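Local coordinates for protein NDP-rhamnosyltransferase (Saccharopolyspora spinosa, PDB 3TSA) that belongs to the GT-B glycosyltransferases, with two domains each built round a parallel sheet, at residues Glu39-Ala42 against Thr43-Ala47; Val257-Glu260 against His261-Leu264. All coordinates share one frame; numbering follows the deposited sequence.

Contact 1: residues Glu39-Ala42 against Thr43-Ala47; sequences ELQA and TAHGA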
loop_
_atom_site.group_PDB
_atom_site.type_symbol
_atom_site.label_atom_id
_atom_site.label_comp_id
_atom_site.label_asym_id
_atom_site.label_seq_id
_atom_site.Cartn_x
_atom_site.Cartn_y
_atom_site.Cartn_z
ATOM N N GLU A 39 -16.553 3.988 7.365
ATOM C CA GLU A 39 -16.262 2.570 7.707
ATOM C C GLU A 39 -15.006 2.021 7.025
ATOM O O GLU A 39 -14.382 1.089 7.525
ATOM C CB GLU A 39 -17.426 1.642 7.309
ATOM C CG GLU A 39 -18.684 1.762 8.129
ATOM C CD GLU A 39 -19.611 2.885 7.665
ATOM O OE1 GLU A 39 -19.408 3.465 6.581
ATOM O OE2 GLU A 39 -20.570 3.205 8.425
ATOM N N LEU A 40 -14.672 2.610 5.874
ATOM C CA LEU A 40 -13.624 2.062 5.040
ATOM C C LEU A 40 -12.369 2.895 5.067
ATOM O O LEU A 40 -11.345 2.475 4.568
ATOM C CB LEU A 40 -14.098 1.956 3.591
ATOM C CG LEU A 40 -14.915 0.778 3.109
ATOM C CD1 LEU A 40 -14.877 0.910 1.556
ATOM C CD2 LEU A 40 -14.335 -0.561 3.592
ATOM N N GLN A 41 -12.446 4.060 5.695
ATOM C CA GLN A 41 -11.316 5.006 5.561
ATOM C C GLN A 41 -9.994 4.415 6.040
ATOM O O GLN A 41 -8.958 4.536 5.379
ATOM C CB GLN A 41 -11.561 6.301 6.314
ATOM C CG GLN A 41 -10.531 7.375 5.946
ATOM C CD GLN A 41 -10.697 8.614 6.754
ATOM O OE1 GLN A 41 -10.703 8.555 7.989
ATOM N NE2 GLN A 41 -10.817 9.769 6.076
ATOM N N ALA A 42 -10.022 3.845 7.241
ATOM C CA ALA A 42 -8.797 3.358 7.846
ATOM C C ALA A 42 -8.244 2.097 7.112
ATOM O O ALA A 42 -7.009 1.939 6.977
ATOM C CB ALA A 42 -9.064 3.116 9.437
ATOM N N THR A 43 -9.126 1.278 6.532
ATOM C CA THR A 43 -8.688 0.128 5.739
ATOM C C THR A 43 -7.927 0.653 4.452
ATOM O O THR A 43 -6.827 0.135 4.074
ATOM C CB THR A 43 -9.871 -0.642 5.308
ATOM O OG1 THR A 43 -10.520 -1.077 6.536
ATOM C CG2 THR A 43 -9.420 -1.933 4.546
ATOM N N ALA A 44 -8.526 1.669 3.848
ATOM C CA ALA A 44 -7.982 2.277 2.597
ATOM C C ALA A 44 -6.599 2.936 2.866
ATOM O O ALA A 44 -5.561 2.627 2.274
ATOM C CB ALA A 44 -8.995 3.307 1.986
ATOM N N HIS A 45 -6.593 3.797 3.879
ATOM C CA HIS A 45 -5.402 4.446 4.289
ATOM C C HIS A 45 -4.348 3.520 4.778
ATOM O O HIS A 45 -3.130 3.700 4.434
ATOM C CB HIS A 45 -5.656 5.566 5.298
ATOM C CG HIS A 45 -6.496 6.681 4.769
ATOM N ND1 HIS A 45 -7.005 7.671 5.579
ATOM C CD2 HIS A 45 -6.907 6.983 3.500
ATOM C CE1 HIS A 45 -7.690 8.534 4.844
ATOM N NE2 HIS A 45 -7.675 8.125 3.584
ATOM N N GLY A 46 -4.761 2.434 5.454
ATOM C CA GLY A 46 -3.795 1.485 6.017
ATOM C C GLY A 46 -3.051 0.687 4.960
ATOM O O GLY A 46 -2.028 0.106 5.249
ATOM N N ALA A 47 -3.578 0.719 3.722
ATOM C CA ALA A 47 -3.006 0.063 2.486
ATOM C C ALA A 47 -2.167 0.967 1.530
ATOM O O ALA A 47 -1.714 0.609 0.441
ATOM C CB ALA A 47 -4.117 -0.607 1.679
HETATM O O HOH W 1 -11.620 0.733 7.843
#

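Contact 2: residues Val257-Glu260 against His261-Leu264; sequences VPPE and HRAL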
loop_
_atom_site.group_PDB
_atom_site.type_symbol
_atom_site.label_atom_id
_atom_site.label_comp_id
_atom_site.label_asym_id
_atom_site.label_seq_id
_atom_site.Cartn_x
_atom_site.Cartn_y
_atom_site.Cartn_z
ATOM N N VAL A 257 -7.401 -12.330 16.419
ATOM C CA VAL A 257 -8.691 -11.619 16.414
ATOM C C VAL A 257 -8.376 -10.144 16.602
ATOM O O VAL A 257 -7.258 -9.856 17.031
ATOM C CB VAL A 257 -9.689 -12.127 17.478
ATOM C CG1 VAL A 257 -9.922 -13.640 17.277
ATOM C CG2 VAL A 257 -9.241 -11.759 18.894
ATOM N N PRO A 258 -9.317 -9.230 16.275
ATOM C CA PRO A 258 -9.075 -7.782 16.367
ATOM C C PRO A 258 -8.829 -7.375 17.792
ATOM O O PRO A 258 -9.370 -8.021 18.704
ATOM C CB PRO A 258 -10.429 -7.192 15.936
ATOM C CG PRO A 258 -10.928 -8.225 14.961
ATOM C CD PRO A 258 -10.646 -9.490 15.688
ATOM N N PRO A 259 -8.090 -6.279 18.008
ATOM C CA PRO A 259 -7.751 -5.832 19.351
ATOM C C PRO A 259 -8.953 -5.772 20.319
ATOM O O PRO A 259 -8.862 -6.294 21.459
ATOM C CB PRO A 259 -7.200 -4.408 19.126
ATOM C CG PRO A 259 -6.735 -4.366 17.729
ATOM C CD PRO A 259 -7.616 -5.351 16.955
ATOM N N GLU A 260 -10.070 -5.181 19.888
ATOM C CA GLU A 260 -11.237 -5.065 20.829
ATOM C C GLU A 260 -11.918 -6.395 21.194
ATOM O O GLU A 260 -12.658 -6.473 22.176
ATOM C CB GLU A 260 -12.261 -4.041 20.355
ATOM C CG GLU A 260 -13.128 -4.514 19.202
ATOM C CD GLU A 260 -12.448 -4.410 17.827
ATOM O OE1 GLU A 260 -11.236 -4.032 17.680
ATOM O OE2 GLU A 260 -13.171 -4.740 16.871
ATOM N N HIS A 261 -11.643 -7.453 20.432
ATOM C CA HIS A 261 -12.183 -8.773 20.762
ATOM C C HIS A 261 -11.256 -9.652 21.616
ATOM O O HIS A 261 -11.613 -10.780 21.947
ATOM C CB HIS A 261 -12.631 -9.515 19.482
ATOM C CG HIS A 261 -13.695 -8.793 18.705
ATOM N ND1 HIS A 261 -14.999 -8.699 19.136
ATOM C CD2 HIS A 261 -13.656 -8.186 17.489
ATOM C CE1 HIS A 261 -15.704 -8.003 18.254
ATOM N NE2 HIS A 261 -14.919 -7.692 17.241
ATOM N N ARG A 262 -10.085 -9.115 21.987
ATOM C CA ARG A 262 -9.075 -9.872 22.696
ATOM C C ARG A 262 -9.498 -10.012 24.163
ATOM O O ARG A 262 -9.203 -11.014 24.822
ATOM C CB ARG A 262 -7.665 -9.217 22.482
ATOM C CG ARG A 262 -7.147 -9.491 21.032
ATOM C CD ARG A 262 -5.831 -8.799 20.641
ATOM N NE ARG A 262 -5.746 -8.741 19.178
ATOM C CZ ARG A 262 -4.911 -7.993 18.472
ATOM N NH1 ARG A 262 -4.066 -7.207 19.099
ATOM N NH2 ARG A 262 -4.932 -8.033 17.121
ATOM N N ALA A 263 -10.283 -9.050 24.649
ATOM C CA ALA A 263 -10.786 -9.112 26.034
ATOM C C ALA A 263 -11.746 -10.300 26.311
ATOM O O ALA A 263 -11.880 -10.770 27.454
ATOM C CB ALA A 263 -11.444 -7.754 26.404
ATOM N N LEU A 264 -12.378 -10.805 25.261
ATOM C CA LEU A 264 -13.212 -12.007 25.344
ATOM C C LEU A 264 -12.441 -13.272 25.825
ATOM O O LEU A 264 -13.037 -14.232 26.305
ATOM C CB LEU A 264 -13.866 -12.282 23.966
ATOM C CG LEU A 264 -14.693 -11.177 23.278
ATOM C CD1 LEU A 264 -15.151 -11.556 21.849
ATOM C CD2 LEU A 264 -15.950 -10.755 24.169
#

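Contact 1: residues Glu39-Ala42 against Thr43-Ala47
Gln41 and His45 sit one turn apart on helix 38-46 and meet through both their backbones and their side chains. Three i to i+4 backbone hydrogen bonds carry the helix across this point. Ala44 N donates to Leu40 O at 3.0 Å, and His45 N reaches Gln41 O in a nearly straight bond of 2.9 Å (173° at the hydrogen). Gly46 N to Ala42 O is short at 2.8 Å but more bent. Just beyond, Ala47 N makes a 3.1 Å bond to Ala44 O and a weak one to Thr43 O, so the bonding tightens to i to i+3 as the chain leaves the helix.

A water adds a polar link on another side of the same turn. It donates to Glu39 O at 2.8 Å and also bonds Thr43 OG1. The hydroxyl faces it because OG1 stands beside its own backbone N, opposite the carbonyl carbon.

The side-chain packing rests on Gln41 and His45. With CG swung away from the backbone N (chi1 -169°), the glutamine chain runs out over the imidazole, and its CG lies 3.3 Å from His45 CE1. Gln41 O sits above the ring plane too, toward the rim, 3.3 Å from His45 CG. Amide and ring planes are only 28° apart. Leu40 and Ala44 turn to Leu15 of helix 12-16, while His45 also packs on Gly206 of the second subunit.

His45 NE2 is hydrogen-bonded to Thr51 OG1 on strand 50-53. One imidazole therefore takes the glutamine on its face and a threonine hydroxyl at NE2, which restricts its rotation and ties the helix to the next strand of this beta-alpha-beta unit.

Contact 2: residues Val257-Glu260 against His261-Leu264
Arg262 turns back on the chain and grips Val257 O side-on with two nitrogens, NE at 2.9 Å and NH2 at 3.0 Å. Both bonds keep the oxygen within about 5° of the guanidinium plane. The setting is a turn that opens with two prolines, just after strand 251-256 of the C-terminal parallel sheet, leading into residues of helical backbone shape. Two i to i+3 backbone bonds close it: His261 N to Pro258 O at 2.9 Å and Arg262 N to Pro259 O at 3.1 Å.

An extended chain from CG to NE (chi2 175°) carries the guanidinium across Pro259, whose N and CA lie over one face, and Ser277 OG takes a further bond from NH2. Glu260 bends to lie alongside His261: its CG, wedged between its backbone N and carbonyl carbon (chi1 76°), makes a CH-pi contact over the His261 ring, while OE1 forms a salt bridge with Arg227 of helix 227-233. That same helix packs on the imidazole through Leu230 and Asn231. At the ring edge, in its plane, Pro258 CG stands 3.7 Å from His261 CD2.

In the fold
From the N terminus, the chain reaches contact 1 first, on the helix between strands 31-36 and 50-53 of the seven-stranded parallel sheet. Contact 2 follows some two hundred residues later, in the loop between strands 251-256 and 272-274 of the six-stranded sheet. Each is formed within one continuous stretch, so neither closes a long loop, and they stand in series without nesting or crossing. Contact 1 joins its helix to the N-terminal sheet and helix 12-16; contact 2 links the end of strand 251-256 to helix 227-233. Their centres are 19 Å apart, their nearest atoms about 11 Å, without touching, one in each half of the GT-B fold.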